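Local structure of laccase (Botrytis aclada, 3SQR) at residues A[79-84]-A[227-232]; A[232-237]-A[250-255]; A[323-328]-A[342-347]. The protein oxidises phenolic substrates such as hydroquinones with its copper ions while reducing dioxygen to water, and probably serves in lignin degradation and the detoxification of lignin-derived products. All blocks are in the same frame, centred on the assembly; numbering follows the deposited sequence. Where two conformers were deposited one is given.

Contact 1: A[79-84]-A[227-232]; sequences ITPDGY and NTLMNG. With NAG (2-acetamido-2-deoxy-beta-D-glucopyranose), chain C.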
loop_
_atom_site.group_PDB
_atom_site.type_symbol
_atom_site.label_atom_id
_atom_site.label_comp_id
_atom_site.label_asym_id
_atom_site.label_seq_id
_atom_site.Cartn_x
_atom_site.Cartn_y
_atom_site.Cartn_z
ATOM N N ILE A 79 -3.678 -16.833 -15.127
ATOM C CA ILE A 79 -4.566 -17.206 -14.045
ATOM C C ILE A 79 -6.044 -16.994 -14.395
ATOM O O ILE A 79 -6.388 -16.231 -15.308
ATOM C CB ILE A 79 -4.153 -16.437 -12.790
ATOM C CG1 ILE A 79 -4.194 -14.942 -13.054
ATOM C CG2 ILE A 79 -2.748 -16.830 -12.318
ATOM C CD1 ILE A 79 -4.267 -14.158 -11.674
ATOM N N THR A 80 -6.893 -17.637 -13.615
ATOM C CA THR A 80 -8.311 -17.507 -13.720
ATOM C C THR A 80 -8.916 -17.270 -12.362
ATOM O O THR A 80 -9.496 -18.164 -11.759
ATOM C CB THR A 80 -8.942 -18.783 -14.358
ATOM O OG1 THR A 80 -8.210 -19.098 -15.522
ATOM C CG2 THR A 80 -10.398 -18.538 -14.693
ATOM N N PRO A 81 -8.905 -15.992 -11.899
ATOM C CA PRO A 81 -9.308 -15.703 -10.511
ATOM C C PRO A 81 -10.777 -15.595 -10.333
ATOM O O PRO A 81 -11.269 -15.774 -9.227
ATOM C CB PRO A 81 -8.632 -14.359 -10.224
ATOM C CG PRO A 81 -8.389 -13.772 -11.607
ATOM C CD PRO A 81 -8.125 -14.896 -12.496
ATOM N N ASP A 82 -11.480 -15.294 -11.441
ATOM C CA ASP A 82 -12.909 -14.969 -11.432
ATOM C C ASP A 82 -13.653 -15.581 -12.606
ATOM O O ASP A 82 -14.687 -15.056 -12.998
ATOM C CB ASP A 82 -13.146 -13.447 -11.437
ATOM C CG ASP A 82 -12.625 -12.783 -12.683
ATOM O OD1 ASP A 82 -11.950 -13.441 -13.480
ATOM O OD2 ASP A 82 -12.808 -11.574 -12.896
ATOM N N GLY A 83 -13.165 -16.706 -13.101
ATOM C CA GLY A 83 -13.753 -17.336 -14.282
ATOM C C GLY A 83 -13.313 -16.713 -15.580
ATOM O O GLY A 83 -13.796 -17.131 -16.616
ATOM N N TYR A 84 -12.440 -15.695 -15.563
ATOM C CA TYR A 84 -11.856 -15.149 -16.753
ATOM C C TYR A 84 -10.370 -15.334 -16.777
ATOM O O TYR A 84 -9.631 -14.884 -15.889
ATOM C CB TYR A 84 -12.180 -13.619 -16.887
ATOM C CG TYR A 84 -11.882 -13.100 -18.263
ATOM C CD1 TYR A 84 -10.591 -12.833 -18.654
ATOM C CD2 TYR A 84 -12.923 -12.941 -19.228
ATOM C CE1 TYR A 84 -10.298 -12.400 -19.882
ATOM C CE2 TYR A 84 -12.601 -12.549 -20.537
ATOM C CZ TYR A 84 -11.317 -12.260 -20.847
ATOM O OH TYR A 84 -10.852 -11.889 -22.088
ATOM N N ASN A 227 -13.912 -6.144 -13.400
ATOM C CA ASN A 227 -14.428 -6.805 -12.244
ATOM C C ASN A 227 -13.662 -6.309 -10.999
ATOM O O ASN A 227 -12.923 -5.326 -11.088
ATOM C CB ASN A 227 -14.282 -8.326 -12.374
ATOM C CG ASN A 227 -15.339 -9.076 -11.625
ATOM O OD1 ASN A 227 -16.286 -8.505 -11.104
ATOM N ND2 ASN A 227 -15.168 -10.443 -11.564
ATOM N N THR A 228 -13.937 -6.947 -9.885
ATOM C CA THR A 228 -13.195 -6.761 -8.617
ATOM C C THR A 228 -12.855 -8.151 -8.093
ATOM O O THR A 228 -13.488 -9.123 -8.487
ATOM C CB THR A 228 -13.996 -5.999 -7.578
ATOM O OG1 THR A 228 -15.089 -6.815 -7.119
ATOM C CG2 THR A 228 -14.554 -4.650 -8.167
ATOM N N LEU A 229 -11.889 -8.234 -7.173
ATOM C CA LEU A 229 -11.570 -9.495 -6.466
ATOM C C LEU A 229 -11.537 -9.226 -5.015
ATOM O O LEU A 229 -11.104 -8.150 -4.566
ATOM C CB LEU A 229 -10.230 -10.046 -6.860
ATOM C CG LEU A 229 -10.025 -10.403 -8.340
ATOM C CD1 LEU A 229 -8.601 -10.769 -8.568
ATOM C CD2 LEU A 229 -10.901 -11.521 -8.754
ATOM N N MET A 230 -12.040 -10.211 -4.271
ATOM C CA MET A 230 -11.918 -10.212 -2.852
ATOM C C MET A 230 -11.081 -11.402 -2.481
ATOM O O MET A 230 -11.443 -12.550 -2.701
ATOM C CB MET A 230 -13.292 -10.291 -2.159
ATOM C CG MET A 230 -13.212 -10.182 -0.698
ATOM S SD MET A 230 -14.833 -10.009 0.128
ATOM C CE MET A 230 -15.394 -8.414 -0.465
ATOM N N ASN A 231 -9.949 -11.111 -1.863
ATOM C CA ASN A 231 -8.915 -12.075 -1.616
ATOM C C ASN A 231 -8.652 -12.950 -2.803
ATOM O O ASN A 231 -8.495 -14.147 -2.660
ATOM C CB ASN A 231 -9.193 -12.892 -0.376
ATOM C CG ASN A 231 -7.924 -13.167 0.383
ATOM O OD1 ASN A 231 -7.065 -12.298 0.531
ATOM N ND2 ASN A 231 -7.792 -14.366 0.839
ATOM N N GLY A 232 -8.578 -12.327 -3.973
ATOM C CA GLY A 232 -8.155 -13.002 -5.163
ATOM C C GLY A 232 -9.251 -13.709 -5.942
ATOM O O GLY A 232 -8.947 -14.332 -6.913
HETATM C C1 NAG C . -6.619 -14.775 1.557
HETATM C C2 NAG C . -6.958 -15.648 2.762
HETATM C C3 NAG C . -5.661 -15.944 3.488
HETATM C C4 NAG C . -4.644 -16.621 2.581
HETATM C C5 NAG C . -4.550 -15.885 1.205
HETATM C C6 NAG C . -4.136 -16.838 0.112
HETATM C C7 NAG C . -8.793 -15.431 4.325
HETATM C C8 NAG C . -9.498 -14.609 5.391
HETATM N N2 NAG C . -7.722 -14.925 3.732
HETATM O O3 NAG C . -5.871 -16.712 4.649
HETATM O O4 NAG C . -3.350 -16.615 3.213
HETATM O O5 NAG C . -5.800 -15.494 0.697
HETATM O O6 NAG C . -3.686 -16.097 -1.024
HETATM O O7 NAG C . -9.177 -16.555 3.986
#
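Asp-82 and Asn-227 meet tip to tip where a loop of the first cupredoxin domain of this multicopper oxidase rests on strand 227-230, an outermost strand of a sheet in the second. The amide ND2 of Asn-227 donates to OD2 of Asp-82 over 2.9 Å, and the bond is almost straight, at 176° at the hydrogen. Carboxylate and amide are nearly coplanar, and OD2 is approached on its anti side. Beside this polar pair lies a small apolar patch. CD2 of Leu-229 packs against CB of Pro-81 at 3.9 Å and against CB of Asp-82 at 4.0 Å, while the same Pro-81 CB lies 3.3 Å from the carbonyl O of Gly-232.

Further bonds hold the carboxylate. Its CG stands between the backbone N and the carbonyl carbon (chi1 63°), and OD1 accepts from the backbone N of Tyr-84, which comes from above the carboxylate plane, in an Asx turn. OD2 is also hydrogen-bonded to His-207 NE2, the stronger of its partners, which, if charged, would probably strengthen the grip on the buried acid. Asn-227 ND2 is shared as well, bonding to Thr-235 O, and Trp-205 of strand 195-205 packs against both Pro-81 and Asp-82. Where the strand ends, Asn-231 carries an N-linked glycan: its ND2 is bonded covalently to C1 of the first N-acetylglucosamine, at 1.4 Å.

Contact 2: A[232-237]-A[250-255]; sequences GTNTFD and GKKFEL. With NAG (2-acetamido-2-deoxy-beta-D-glucopyranose), chain K; NAG (2-acetamido-2-deoxy-beta-D-glucopyranose), chain C; SO4 (sulfate ion), chain M.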
loop_
_atom_site.group_PDB
_atom_site.type_symbol
_atom_site.label_atom_id
_atom_site.label_comp_id
_atom_site.label_asym_id
_atom_site.label_seq_id
_atom_site.Cartn_x
_atom_site.Cartn_y
_atom_site.Cartn_z
ATOM N N GLY A 232 -8.578 -12.327 -3.973
ATOM C CA GLY A 232 -8.155 -13.002 -5.163
ATOM C C GLY A 232 -9.251 -13.709 -5.942
ATOM O O GLY A 232 -8.947 -14.332 -6.913
ATOM N N THR A 233 -10.498 -13.607 -5.498
ATOM C CA THR A 233 -11.603 -14.282 -6.213
ATOM C C THR A 233 -12.868 -13.473 -6.330
ATOM O O THR A 233 -13.106 -12.558 -5.543
ATOM C CB THR A 233 -11.846 -15.656 -5.560
ATOM O OG1 THR A 233 -12.672 -16.410 -6.426
ATOM C CG2 THR A 233 -12.482 -15.470 -4.208
ATOM N N ASN A 234 -13.681 -13.803 -7.344
ATOM C CA ASN A 234 -15.009 -13.305 -7.456
ATOM C C ASN A 234 -15.761 -14.114 -8.510
ATOM O O ASN A 234 -15.156 -14.918 -9.228
ATOM C CB ASN A 234 -15.026 -11.827 -7.863
ATOM C CG ASN A 234 -16.275 -11.099 -7.426
ATOM O OD1 ASN A 234 -17.244 -11.713 -6.983
ATOM N ND2 ASN A 234 -16.228 -9.745 -7.461
ATOM N N THR A 235 -17.075 -13.956 -8.494
ATOM C CA THR A 235 -17.911 -14.427 -9.572
ATOM C C THR A 235 -17.703 -13.578 -10.809
ATOM O O THR A 235 -17.183 -12.449 -10.766
ATOM C CB THR A 235 -19.348 -14.363 -9.174
ATOM O OG1 THR A 235 -19.694 -13.030 -8.698
ATOM C CG2 THR A 235 -19.653 -15.413 -8.154
ATOM N N PHE A 236 -18.095 -14.102 -11.957
ATOM C CA PHE A 236 -18.251 -13.275 -13.128
ATOM C C PHE A 236 -19.196 -14.043 -14.072
ATOM O O PHE A 236 -19.036 -15.242 -14.254
ATOM C CB PHE A 236 -16.936 -13.038 -13.819
ATOM C CG PHE A 236 -16.973 -11.979 -14.864
ATOM C CD1 PHE A 236 -17.052 -10.636 -14.503
ATOM C CD2 PHE A 236 -16.863 -12.285 -16.214
ATOM C CE1 PHE A 236 -17.086 -9.634 -15.499
ATOM C CE2 PHE A 236 -16.920 -11.311 -17.213
ATOM C CZ PHE A 236 -16.985 -9.969 -16.861
ATOM N N ASP A 237 -20.119 -13.312 -14.685
ATOM C CA ASP A 237 -21.093 -13.942 -15.573
ATOM C C ASP A 237 -20.512 -14.078 -16.942
ATOM O O ASP A 237 -20.375 -13.097 -17.695
ATOM C CB ASP A 237 -22.373 -13.104 -15.584
ATOM C CG ASP A 237 -23.504 -13.754 -16.391
ATOM O OD1 ASP A 237 -23.259 -14.796 -17.029
ATOM O OD2 ASP A 237 -24.629 -13.203 -16.293
ATOM N N GLY A 250 -16.272 -18.566 -11.634
ATOM C CA GLY A 250 -15.723 -17.743 -10.558
ATOM C C GLY A 250 -16.558 -17.964 -9.335
ATOM O O GLY A 250 -17.773 -18.117 -9.430
ATOM N N LYS A 251 -15.927 -17.897 -8.181
ATOM C CA LYS A 251 -16.577 -18.084 -6.927
ATOM C C LYS A 251 -16.318 -16.917 -6.010
ATOM O O LYS A 251 -15.229 -16.369 -5.990
ATOM C CB LYS A 251 -16.104 -19.381 -6.221
ATOM C CG LYS A 251 -16.883 -20.633 -6.599
ATOM C CD LYS A 251 -16.575 -21.849 -5.648
ATOM C CE LYS A 251 -17.258 -21.749 -4.240
ATOM N NZ LYS A 251 -17.268 -23.102 -3.603
ATOM N N LYS A 252 -17.332 -16.589 -5.218
ATOM C CA LYS A 252 -17.214 -15.617 -4.174
ATOM C C LYS A 252 -16.187 -16.069 -3.185
ATOM O O LYS A 252 -16.092 -17.275 -2.813
ATOM C CB LYS A 252 -18.503 -15.420 -3.410
ATOM C CG LYS A 252 -19.593 -14.674 -4.202
ATOM C CD LYS A 252 -19.128 -13.310 -4.718
ATOM C CE LYS A 252 -20.255 -12.453 -5.297
ATOM N NZ LYS A 252 -19.742 -11.123 -5.893
ATOM N N PHE A 253 -15.393 -15.090 -2.755
ATOM C CA PHE A 253 -14.585 -15.228 -1.572
ATOM C C PHE A 253 -15.473 -15.748 -0.442
ATOM O O PHE A 253 -16.597 -15.319 -0.297
ATOM C CB PHE A 253 -14.072 -13.884 -1.112
ATOM C CG PHE A 253 -13.468 -13.891 0.266
ATOM C CD1 PHE A 253 -12.275 -14.577 0.496
ATOM C CD2 PHE A 253 -14.092 -13.267 1.347
ATOM C CE1 PHE A 253 -11.678 -14.594 1.737
ATOM C CE2 PHE A 253 -13.509 -13.291 2.635
ATOM C CZ PHE A 253 -12.288 -13.980 2.830
ATOM N N GLU A 254 -14.953 -16.668 0.324
ATOM C CA GLU A 254 -15.721 -17.198 1.453
ATOM C C GLU A 254 -14.879 -17.227 2.672
ATOM O O GLU A 254 -13.674 -17.574 2.590
ATOM C CB GLU A 254 -16.194 -18.614 1.130
ATOM C CG GLU A 254 -17.193 -19.197 2.125
ATOM C CD GLU A 254 -16.588 -19.846 3.355
ATOM O OE1 GLU A 254 -15.374 -20.153 3.337
ATOM O OE2 GLU A 254 -17.341 -20.048 4.347
ATOM N N LEU A 255 -15.509 -16.948 3.798
ATOM C CA LEU A 255 -14.894 -16.869 5.094
ATOM C C LEU A 255 -15.872 -17.580 6.060
ATOM O O LEU A 255 -17.041 -17.251 6.031
ATOM C CB LEU A 255 -14.770 -15.397 5.521
ATOM C CG LEU A 255 -14.187 -15.162 6.908
ATOM C CD1 LEU A 255 -12.859 -15.931 7.214
ATOM C CD2 LEU A 255 -14.106 -13.667 7.242
HETATM C C1 NAG K . -23.723 -9.070 -9.684
HETATM C C2 NAG K . -24.165 -10.457 -10.069
HETATM C C3 NAG K . -25.586 -10.397 -10.684
HETATM C C4 NAG K . -26.473 -9.686 -9.665
HETATM C C5 NAG K . -25.950 -8.282 -9.445
HETATM C C6 NAG K . -26.771 -7.569 -8.388
HETATM C C7 NAG K . -22.267 -11.897 -10.546
HETATM C C8 NAG K . -21.268 -12.353 -11.553
HETATM N N2 NAG K . -23.172 -10.985 -10.961
HETATM O O3 NAG K . -26.025 -11.713 -10.935
HETATM O O4 NAG K . -27.786 -9.529 -10.106
HETATM O O5 NAG K . -24.685 -8.416 -8.887
HETATM O O6 NAG K . -25.996 -6.464 -8.012
HETATM O O7 NAG K . -22.207 -12.351 -9.381
HETATM C C1 NAG C . -6.619 -14.775 1.557
HETATM C C2 NAG C . -6.958 -15.648 2.762
HETATM C C3 NAG C . -5.661 -15.944 3.488
HETATM C C4 NAG C . -4.644 -16.621 2.581
HETATM C C5 NAG C . -4.550 -15.885 1.205
HETATM C C6 NAG C . -4.136 -16.838 0.112
HETATM C C7 NAG C . -8.793 -15.431 4.325
HETATM C C8 NAG C . -9.498 -14.609 5.391
HETATM N N2 NAG C . -7.722 -14.925 3.732
HETATM O O3 NAG C . -5.871 -16.712 4.649
HETATM O O4 NAG C . -3.350 -16.615 3.213
HETATM O O5 NAG C . -5.800 -15.494 0.697
HETATM O O6 NAG C . -3.686 -16.097 -1.024
HETATM O O7 NAG C . -9.177 -16.555 3.986
HETATM S S SO4 M . -18.184 -21.869 -0.497
HETATM O O1 SO4 M . -18.439 -23.076 -1.267
HETATM O O2 SO4 M . -16.877 -21.344 -0.910
HETATM O O3 SO4 M . -19.191 -20.857 -0.769
HETATM O O4 SO4 M . -18.179 -22.211 0.936
HETATM O O HOH W 1 -15.508 -12.550 -4.023
HETATM O O HOH W 2 -13.035 -18.027 -8.665
HETATM O O HOH W 3 -16.911 -16.654 -13.642
HETATM O O HOH W 4 -19.207 -16.857 -11.458
#
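The loop that leaves strand 227-230 folds back against the approach to strand 254-256, and side chains and water rather than regular strand pairing join the two. Thr-233 uses both branches of its side chain. OG1, anti to the backbone N (chi1 -167°), donates to Lys-251 O at 2.6 Å in the carbonyl plane, while the methyl CG2 presses on the backbone of Phe-253, 3.3 Å from its N. Next along, Asn-234 and Lys-252 lie side by side and point the same way. Lys-252 NZ reaches Asn-234 OD1 over 2.8 Å, on a lone pair of the amide oxygen, and makes a weak bond to Thr-235 OG1. The same OD1 also accepts from Thr-235 N, so two donors grip it.

This junction belongs to the second cupredoxin domain, where it links the outermost strand 227-230 of one sheet to the start of strand 344-348 in the other: Asn-234 ND2 bonds to Thr-228 O and to Asn-342 O, and Lys-252 NZ also bonds to Thr-344 OG1. One water bridges Thr-233 O and Phe-253 N, and another joins Thr-233 OG1 to Lys-251 N. Gly-250 lies close in, its CA 3.2 Å from Asn-234 O. Sugars border both ends: Thr-235 OG1 donates to O7 of the N-acetylglucosamine on Asn-342 at 2.7 Å, and the ring edge of Phe-253 meets the acetamide of the one on Asn-231, CZ lying 3.8 Å from C8.

Contact 3: A[323-328]-A[342-347]; sequences NYWIRG and NATGIL. With NAG (2-acetamido-2-deoxy-beta-D-glucopyranose), chain K.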
loop_
_atom_site.group_PDB
_atom_site.type_symbol
_atom_site.label_atom_id
_atom_site.label_comp_id
_atom_site.label_asym_id
_atom_site.label_seq_id
_atom_site.Cartn_x
_atom_site.Cartn_y
_atom_site.Cartn_z
ATOM N N ASN A 323 -25.488 -17.241 6.486
ATOM C CA ASN A 323 -24.637 -16.626 5.475
ATOM C C ASN A 323 -24.861 -15.132 5.477
ATOM O O ASN A 323 -25.993 -14.632 5.551
ATOM C CB ASN A 323 -24.996 -17.223 4.124
ATOM C CG ASN A 323 -24.938 -18.696 4.146
ATOM O OD1 ASN A 323 -23.988 -19.259 4.668
ATOM N ND2 ASN A 323 -26.002 -19.358 3.672
ATOM N N TYR A 324 -23.783 -14.361 5.387
ATOM C CA TYR A 324 -23.895 -12.924 5.401
ATOM C C TYR A 324 -23.035 -12.406 4.262
ATOM O O TYR A 324 -21.963 -13.013 3.935
ATOM C CB TYR A 324 -23.393 -12.341 6.730
ATOM C CG TYR A 324 -24.238 -12.718 7.892
ATOM C CD1 TYR A 324 -24.019 -13.867 8.559
ATOM C CD2 TYR A 324 -25.307 -11.901 8.285
ATOM C CE1 TYR A 324 -24.857 -14.226 9.659
ATOM C CE2 TYR A 324 -26.151 -12.250 9.368
ATOM C CZ TYR A 324 -25.897 -13.402 10.041
ATOM O OH TYR A 324 -26.689 -13.774 11.106
ATOM N N TRP A 325 -23.527 -11.352 3.630
ATOM C CA TRP A 325 -22.724 -10.709 2.609
ATOM C C TRP A 325 -21.533 -9.996 3.236
ATOM O O TRP A 325 -21.656 -9.285 4.261
ATOM C CB TRP A 325 -23.511 -9.679 1.843
ATOM C CG TRP A 325 -24.377 -10.267 0.848
ATOM C CD1 TRP A 325 -25.730 -10.231 0.842
ATOM C CD2 TRP A 325 -23.962 -11.018 -0.308
ATOM N NE1 TRP A 325 -26.204 -10.895 -0.278
ATOM C CE2 TRP A 325 -25.141 -11.413 -0.986
ATOM C CE3 TRP A 325 -22.712 -11.389 -0.832
ATOM C CZ2 TRP A 325 -25.113 -12.198 -2.177
ATOM C CZ3 TRP A 325 -22.664 -12.158 -1.997
ATOM C CH2 TRP A 325 -23.874 -12.554 -2.668
ATOM N N ILE A 326 -20.391 -10.144 2.570
ATOM C CA ILE A 326 -19.180 -9.335 2.889
ATOM C C ILE A 326 -19.132 -8.320 1.787
ATOM O O ILE A 326 -19.115 -8.661 0.606
ATOM C CB ILE A 326 -17.863 -10.139 3.011
ATOM C CG1 ILE A 326 -17.945 -11.265 4.095
ATOM C CG2 ILE A 326 -16.647 -9.151 3.268
ATOM C CD1 ILE A 326 -16.783 -12.294 3.980
ATOM N N ARG A 327 -19.188 -7.046 2.164
ATOM C CA ARG A 327 -19.362 -5.982 1.207
ATOM C C ARG A 327 -18.085 -5.187 1.053
ATOM O O ARG A 327 -17.612 -4.615 2.023
ATOM C CB ARG A 327 -20.498 -5.055 1.665
ATOM C CG ARG A 327 -21.825 -5.827 1.625
ATOM C CD ARG A 327 -22.989 -4.976 1.750
ATOM N NE ARG A 327 -24.155 -5.813 2.014
ATOM C CZ ARG A 327 -25.043 -6.228 1.101
ATOM N NH1 ARG A 327 -24.924 -5.927 -0.193
ATOM N NH2 ARG A 327 -26.066 -6.986 1.500
ATOM N N GLY A 328 -17.515 -5.179 -0.131
ATOM C CA GLY A 328 -16.430 -4.223 -0.364
ATOM C C GLY A 328 -16.940 -2.796 -0.414
ATOM O O GLY A 328 -16.203 -1.864 -0.175
ATOM N N ASN A 342 -20.880 -6.096 -7.386
ATOM C CA ASN A 342 -20.369 -7.464 -7.142
ATOM C C ASN A 342 -19.064 -7.554 -6.389
ATOM O O ASN A 342 -18.480 -8.634 -6.281
ATOM C CB ASN A 342 -20.273 -8.253 -8.424
ATOM C CG ASN A 342 -21.553 -8.258 -9.247
ATOM O OD1 ASN A 342 -21.655 -7.497 -10.231
ATOM N ND2 ASN A 342 -22.521 -9.087 -8.882
ATOM N N ALA A 343 -18.653 -6.424 -5.791
ATOM C CA ALA A 343 -17.460 -6.399 -4.897
ATOM C C ALA A 343 -17.903 -6.885 -3.532
ATOM O O ALA A 343 -18.015 -6.120 -2.598
ATOM C CB ALA A 343 -16.887 -4.990 -4.806
ATOM N N THR A 344 -18.142 -8.185 -3.445
ATOM C CA THR A 344 -18.698 -8.820 -2.301
ATOM C C THR A 344 -18.082 -10.213 -2.168
ATOM O O THR A 344 -17.509 -10.768 -3.128
ATOM C CB THR A 344 -20.244 -9.048 -2.422
ATOM O OG1 THR A 344 -20.539 -9.880 -3.542
ATOM C CG2 THR A 344 -20.971 -7.686 -2.555
ATOM N N GLY A 345 -18.258 -10.745 -0.986
ATOM C CA GLY A 345 -17.935 -12.121 -0.651
ATOM C C GLY A 345 -18.991 -12.638 0.316
ATOM O O GLY A 345 -19.971 -11.960 0.573
ATOM N N ILE A 346 -18.766 -13.832 0.803
ATOM C CA ILE A 346 -19.706 -14.533 1.658
ATOM C C ILE A 346 -19.056 -15.009 2.916
ATOM O O ILE A 346 -17.998 -15.701 2.905
ATOM C CB ILE A 346 -20.303 -15.794 0.919
ATOM C CG1 ILE A 346 -21.031 -15.392 -0.337
ATOM C CG2 ILE A 346 -21.212 -16.526 1.857
ATOM C CD1 ILE A 346 -21.492 -16.601 -1.206
ATOM N N LEU A 347 -19.680 -14.628 4.042
ATOM C CA LEU A 347 -19.391 -15.117 5.334
ATOM C C LEU A 347 -20.409 -16.228 5.662
ATOM O O LEU A 347 -21.582 -15.989 5.499
ATOM C CB LEU A 347 -19.591 -14.013 6.339
ATOM C CG LEU A 347 -19.325 -14.442 7.784
ATOM C CD1 LEU A 347 -17.850 -14.675 8.009
ATOM C CD2 LEU A 347 -19.842 -13.372 8.719
HETATM C C1 NAG K . -23.723 -9.070 -9.684
HETATM C C2 NAG K . -24.165 -10.457 -10.069
HETATM C C3 NAG K . -25.586 -10.397 -10.684
HETATM C C4 NAG K . -26.473 -9.686 -9.665
HETATM C C5 NAG K . -25.950 -8.282 -9.445
HETATM C C6 NAG K . -26.771 -7.569 -8.388
HETATM C C7 NAG K . -22.267 -11.897 -10.546
HETATM C C8 NAG K . -21.268 -12.353 -11.553
HETATM N N2 NAG K . -23.172 -10.985 -10.961
HETATM O O3 NAG K . -26.025 -11.713 -10.935
HETATM O O4 NAG K . -27.786 -9.529 -10.106
HETATM O O5 NAG K . -24.685 -8.416 -8.887
HETATM O O6 NAG K . -25.996 -6.464 -8.012
HETATM O O7 NAG K . -22.207 -12.351 -9.381
#
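Strands 323-327 and 344-347 run antiparallel, their axes 4.4 Å apart at closest approach, with Tyr-324/Leu-347 and Ile-326/Gly-345 as the hydrogen-bonded pairs. A further bond from Gly-328 N to Ala-343 O, 2.7 Å long, extends the pairing to the inverse gamma turn centred on Ala-343. On the face carrying Trp-325, Arg-327, Thr-344 and Ile-346, the six-membered ring of the Trp-325 indole reaches the neighbouring strand with its edge. Its atom CE3 lies 3.1 Å from Gly-345 O, near the ring plane, and CZ3 touches CG1 of Ile-346 at 4.0 Å. The guanidinium of Arg-327 lies with one face against Trp-325 CB and forms a salt bridge to Asp-281. On the other face Ile-326 and Leu-347 cross at about a right angle. CG1 of Ile-326, anti to its carbonyl carbon (chi1 -58°), comes 3.9 Å from Leu-347 CB, and Tyr-324 CB packs on that same CB.

Both strands lie inside a five-stranded sheet of the second cupredoxin domain: strand 276-280 flanks 323-327, strand 254-256 runs parallel to 344-348, and Met-230 of strand 227-230 packs on Ile-326.

Overall arrangement
From the N terminus, contact 1 comes first: it brings residues 79-84, in the loop after strand 67-79, against strand 227-230 and closes a loop of 142 residues that joins the first cupredoxin domain to the second. Contacts 2 and 3 close short loops of 12 and 13 residues within the second. The three follow in series, without nesting or crossing; contact 2 opens at Gly-232, where contact 1 closes. In the fold they gather on one side of the chain's centre, contacts 1 and 2 with centres about 6 Å apart. Asn-234 bridges strand 227-230 and residues 342-347, which also touch directly, Thr-228 against Ala-343; Phe-253 O and Ile-346 N bond contact 2 to contact 3.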